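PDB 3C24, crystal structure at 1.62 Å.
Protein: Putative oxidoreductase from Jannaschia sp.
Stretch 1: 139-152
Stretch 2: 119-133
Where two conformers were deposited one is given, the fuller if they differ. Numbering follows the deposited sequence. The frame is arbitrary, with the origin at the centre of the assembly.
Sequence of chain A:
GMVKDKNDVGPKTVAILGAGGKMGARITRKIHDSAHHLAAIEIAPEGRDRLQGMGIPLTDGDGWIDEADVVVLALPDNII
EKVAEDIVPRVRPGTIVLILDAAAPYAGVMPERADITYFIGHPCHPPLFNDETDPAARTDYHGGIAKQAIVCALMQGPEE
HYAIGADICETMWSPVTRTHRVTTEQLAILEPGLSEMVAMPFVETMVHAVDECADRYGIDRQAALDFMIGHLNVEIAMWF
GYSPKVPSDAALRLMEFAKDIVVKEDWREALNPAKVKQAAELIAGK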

# COMPACT_ATOMS: atom_id res chain seq x y z
N THR A 139 -12.40 -6.16 5.96
CA THR A 139 -12.73 -4.88 5.32
C THR A 139 -12.80 -3.76 6.33
O THR A 139 -13.30 -2.68 6.05
CB THR A 139 -14.04 -4.95 4.50
OG1 THR A 139 -15.14 -5.35 5.34
CG2 THR A 139 -13.88 -5.94 3.31
N ASP A 140 -12.24 -4.02 7.50
CA ASP A 140 -12.07 -2.98 8.53
C ASP A 140 -10.72 -2.28 8.37
O ASP A 140 -9.69 -2.76 8.83
CB ASP A 140 -12.20 -3.54 9.95
CG ASP A 140 -11.92 -2.49 10.99
OD1 ASP A 140 -12.02 -1.28 10.63
OD2 ASP A 140 -11.55 -2.85 12.14
N TYR A 141 -10.76 -1.16 7.67
CA TYR A 141 -9.52 -0.44 7.38
C TYR A 141 -9.22 0.59 8.41
O TYR A 141 -8.14 1.11 8.42
CB TYR A 141 -9.58 0.19 5.99
CG TYR A 141 -9.93 -0.79 4.88
CD1 TYR A 141 -9.04 -1.76 4.51
CD2 TYR A 141 -11.16 -0.76 4.27
CE1 TYR A 141 -9.33 -2.65 3.51
CE2 TYR A 141 -11.48 -1.65 3.26
CZ TYR A 141 -10.55 -2.60 2.89
OH TYR A 141 -10.80 -3.56 1.91
N HIS A 142 -10.16 0.82 9.32
CA HIS A 142 -10.02 1.85 10.35
C HIS A 142 -9.71 1.39 11.74
O HIS A 142 -8.93 2.02 12.42
CB HIS A 142 -11.26 2.71 10.41
CG HIS A 142 -11.41 3.58 9.20
ND1 HIS A 142 -10.94 4.87 9.14
CD2 HIS A 142 -11.87 3.29 7.97
CE1 HIS A 142 -11.19 5.36 7.94
NE2 HIS A 142 -11.73 4.41 7.20
N GLY A 143 -10.31 0.26 12.14
CA GLY A 143 -10.15 -0.24 13.51
C GLY A 143 -11.46 -0.45 14.18
O GLY A 143 -12.51 0.09 13.77
N GLY A 144 -11.43 -1.27 15.23
CA GLY A 144 -12.63 -1.55 16.00
C GLY A 144 -13.16 -2.94 15.78
O GLY A 144 -13.97 -3.43 16.60
N ILE A 145 -12.74 -3.59 14.69
CA ILE A 145 -13.14 -5.00 14.37
C ILE A 145 -11.87 -5.84 14.20
O ILE A 145 -11.65 -6.82 14.91
CB ILE A 145 -14.07 -5.13 13.17
CG1 ILE A 145 -15.28 -4.19 13.38
CG2 ILE A 145 -14.54 -6.60 13.08
CD1 ILE A 145 -16.14 -4.00 12.17
N ALA A 146 -11.03 -5.38 13.26
CA ALA A 146 -9.70 -5.97 13.02
C ALA A 146 -8.73 -5.47 14.07
O ALA A 146 -8.85 -4.36 14.56
CB ALA A 146 -9.18 -5.63 11.60
N LYS A 147 -7.77 -6.33 14.41
CA LYS A 147 -6.73 -6.01 15.40
C LYS A 147 -5.86 -4.86 14.86
O LYS A 147 -5.57 -4.80 13.67
CB LYS A 147 -5.85 -7.23 15.71
CG LYS A 147 -6.56 -8.44 16.31
CD LYS A 147 -5.60 -9.60 16.46
CE LYS A 147 -5.21 -10.25 15.14
NZ LYS A 147 -6.39 -10.80 14.38
N GLN A 148 -5.40 -3.99 15.76
CA GLN A 148 -4.50 -2.90 15.40
C GLN A 148 -3.67 -2.53 16.59
O GLN A 148 -4.04 -2.84 17.72
CB GLN A 148 -5.29 -1.66 14.98
CG GLN A 148 -6.02 -0.96 16.15
CD GLN A 148 -6.74 0.31 15.69
OE1 GLN A 148 -6.26 1.03 14.81
NE2 GLN A 148 -7.90 0.59 16.29
N ALA A 149 -2.57 -1.87 16.31
CA ALA A 149 -1.76 -1.23 17.35
C ALA A 149 -2.25 0.25 17.49
O ALA A 149 -2.95 0.79 16.63
CB ALA A 149 -0.27 -1.25 16.93
N ILE A 150 -1.90 0.89 18.60
CA ILE A 150 -2.19 2.31 18.81
C ILE A 150 -0.96 3.01 19.39
O ILE A 150 -0.00 2.36 19.84
CB ILE A 150 -3.40 2.51 19.75
CG1 ILE A 150 -3.07 2.07 21.19
CG2 ILE A 150 -4.64 1.72 19.23
CD1 ILE A 150 -4.24 2.41 22.19
N VAL A 151 -1.00 4.35 19.35
CA VAL A 151 0.07 5.19 19.92
C VAL A 151 -0.53 6.19 20.89
O VAL A 151 -1.62 6.75 20.64
CB VAL A 151 0.90 5.94 18.83
CG1 VAL A 151 1.73 4.94 18.01
CG2 VAL A 151 -0.02 6.82 17.96
N CYS A 152 0.15 6.39 22.02
CA CYS A 152 -0.33 7.28 23.06
C CYS A 152 0.77 8.09 23.67
O CYS A 152 1.91 7.65 23.77
CB CYS A 152 -0.93 6.46 24.21
SG CYS A 152 -2.30 5.32 23.81
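Stretch 2 (119-133) FIGHPCHPPLFNDET

Stretch 2 lies on stretch 1 as an antiparallel strand partner that runs on into a loop, held by backbone hydrogen bonds, a proline packed in the loop and lysine salt bridges. The strand that includes Phe119 to Pro123 runs at 156° to strand 148-152 (N-to-C directions), with a closest axis approach of 4.7 Å. Val151 and His122 form the hydrogen-bonded pair. Val151 N donates to His122 O and His122 N donates to Val151 O, both at 2.9 Å. Ile150 faces Pro123 and Cys152 faces Gly121 as non-hydrogen-bonded pairs, with CA to CA distances of 4.3 Å each. Cys152 CB also rests 3.5 Å from Phe119 CZ. Cys124 N donates to Ala149 O at 2.9 Å.

His125 has a positive phi of 81°. Its ND1 donates to His142 O at 2.7 Å, nearly straight. Its carbonyl is linked to Ala149 N by one water. Pro126, with 99 Å² covered by stretch 1, more than any other residue here, sets its CG 3.7 Å from Ala146 CB and 3.3 Å from Asp140 O.

After Pro127 the loop brings two acids to Lys147. Lys147 NZ forms salt bridges with Glu132 OE2 at 2.9 Å and, through a weak hydrogen bond, with Asp131 OD1 at 3.2 Å. Glu132 OE2 also accepts from Lys147 N at 2.9 Å, so it binds both backbone and side chain.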

# COMPACT_ATOMS: atom_id res chain seq x y z
N PHE A 119 -4.01 13.80 27.73
CA PHE A 119 -3.59 12.52 27.20
C PHE A 119 -4.02 12.48 25.75
O PHE A 119 -5.16 12.79 25.44
CB PHE A 119 -4.24 11.39 27.99
CG PHE A 119 -3.71 10.02 27.63
CD1 PHE A 119 -4.24 9.30 26.57
CD2 PHE A 119 -2.72 9.42 28.37
CE1 PHE A 119 -3.74 8.05 26.24
CE2 PHE A 119 -2.25 8.19 28.04
CZ PHE A 119 -2.78 7.50 26.99
N ILE A 120 -3.10 12.06 24.91
CA ILE A 120 -3.30 11.94 23.43
C ILE A 120 -3.21 10.49 23.02
O ILE A 120 -2.26 9.78 23.36
CB ILE A 120 -2.31 12.78 22.59
CG1 ILE A 120 -2.13 14.18 23.15
CG2 ILE A 120 -2.79 12.80 21.16
CD1 ILE A 120 -0.98 14.94 22.46
N GLY A 121 -4.20 10.04 22.23
CA GLY A 121 -4.15 8.71 21.63
C GLY A 121 -4.49 8.78 20.16
O GLY A 121 -5.12 9.72 19.71
N HIS A 122 -3.94 7.85 19.39
CA HIS A 122 -4.30 7.74 17.97
C HIS A 122 -4.10 6.32 17.49
O HIS A 122 -3.08 5.72 17.81
CB HIS A 122 -3.45 8.69 17.16
CG HIS A 122 -4.09 9.05 15.86
ND1 HIS A 122 -5.05 10.03 15.76
CD2 HIS A 122 -4.01 8.47 14.64
CE1 HIS A 122 -5.46 10.11 14.51
NE2 HIS A 122 -4.85 9.17 13.81
N PRO A 123 -5.06 5.78 16.70
CA PRO A 123 -4.89 4.42 16.22
C PRO A 123 -3.86 4.34 15.10
O PRO A 123 -3.63 5.33 14.39
CB PRO A 123 -6.26 4.07 15.68
CG PRO A 123 -6.98 5.31 15.50
CD PRO A 123 -6.39 6.35 16.38
N CYS A 124 -3.22 3.19 14.96
CA CYS A 124 -2.33 2.95 13.81
C CYS A 124 -3.17 2.56 12.60
O CYS A 124 -2.77 2.75 11.45
CB CYS A 124 -1.29 1.86 14.06
SG CYS A 124 -0.03 2.29 15.29
N HIS A 125 -4.34 2.02 12.91
CA HIS A 125 -5.29 1.37 12.01
C HIS A 125 -4.82 -0.10 11.77
O HIS A 125 -3.63 -0.41 11.90
CB HIS A 125 -5.48 2.07 10.68
CG HIS A 125 -5.92 3.46 10.84
ND1 HIS A 125 -7.09 3.81 11.48
CD2 HIS A 125 -5.30 4.62 10.51
CE1 HIS A 125 -7.19 5.14 11.50
NE2 HIS A 125 -6.11 5.64 10.94
N PRO A 126 -5.77 -1.01 11.42
CA PRO A 126 -5.29 -2.37 11.19
C PRO A 126 -4.22 -2.43 10.09
O PRO A 126 -4.25 -1.67 9.11
CB PRO A 126 -6.56 -3.13 10.85
CG PRO A 126 -7.67 -2.30 11.45
CD PRO A 126 -7.24 -0.90 11.39
N PRO A 127 -3.28 -3.36 10.21
CA PRO A 127 -2.24 -3.42 9.18
C PRO A 127 -2.65 -3.98 7.84
O PRO A 127 -3.55 -4.80 7.72
CB PRO A 127 -1.24 -4.38 9.78
CG PRO A 127 -1.99 -5.25 10.75
CD PRO A 127 -3.12 -4.34 11.28
N LEU A 128 -2.04 -3.36 6.83
CA LEU A 128 -2.23 -3.65 5.40
C LEU A 128 -2.21 -5.14 5.12
O LEU A 128 -3.07 -5.63 4.43
CB LEU A 128 -1.21 -2.88 4.53
CG LEU A 128 -1.39 -3.10 3.01
CD1 LEU A 128 -2.73 -2.59 2.52
CD2 LEU A 128 -0.24 -2.41 2.28
N PHE A 129 -1.21 -5.84 5.60
CA PHE A 129 -1.16 -7.30 5.50
C PHE A 129 -1.53 -7.87 6.87
O PHE A 129 -0.97 -7.43 7.87
CB PHE A 129 0.23 -7.77 5.02
CG PHE A 129 0.70 -7.08 3.74
CD1 PHE A 129 0.05 -7.30 2.53
CD2 PHE A 129 1.80 -6.23 3.74
CE1 PHE A 129 0.47 -6.67 1.34
CE2 PHE A 129 2.22 -5.59 2.54
CZ PHE A 129 1.55 -5.81 1.35
N ASN A 130 -2.56 -8.71 6.92
CA ASN A 130 -3.02 -9.29 8.16
C ASN A 130 -3.57 -10.70 7.95
O ASN A 130 -3.69 -11.18 6.84
CB ASN A 130 -4.08 -8.38 8.73
CG ASN A 130 -5.27 -8.27 7.84
OD1 ASN A 130 -6.06 -9.20 7.69
ND2 ASN A 130 -5.38 -7.12 7.18
N ASP A 131 -3.86 -11.32 9.08
CA ASP A 131 -4.38 -12.67 9.19
C ASP A 131 -5.85 -12.75 9.48
O ASP A 131 -6.33 -13.80 9.86
CB ASP A 131 -3.71 -13.38 10.39
CG ASP A 131 -3.97 -12.67 11.75
OD1 ASP A 131 -4.59 -11.56 11.80
OD2 ASP A 131 -3.52 -13.19 12.80
N GLU A 132 -6.56 -11.67 9.34
CA GLU A 132 -7.99 -11.65 9.69
C GLU A 132 -8.77 -12.56 8.77
O GLU A 132 -8.48 -12.69 7.60
CB GLU A 132 -8.57 -10.27 9.62
CG GLU A 132 -7.85 -9.26 10.52
CD GLU A 132 -8.16 -9.33 11.99
OE1 GLU A 132 -9.12 -10.04 12.36
OE2 GLU A 132 -7.42 -8.66 12.74
N THR A 133 -9.76 -13.22 9.35
CA THR A 133 -10.63 -14.12 8.61
C THR A 133 -12.10 -13.72 8.62
O THR A 133 -12.83 -14.02 7.70
CB THR A 133 -10.49 -15.56 9.10
OG1 THR A 133 -10.81 -15.63 10.50
CG2 THR A 133 -9.08 -16.07 8.86
O HOH W 1 -1.81 -1.74 13.50
O HOH W 2 -5.47 -7.01 11.93
O HOH W 3 -10.27 -9.24 14.83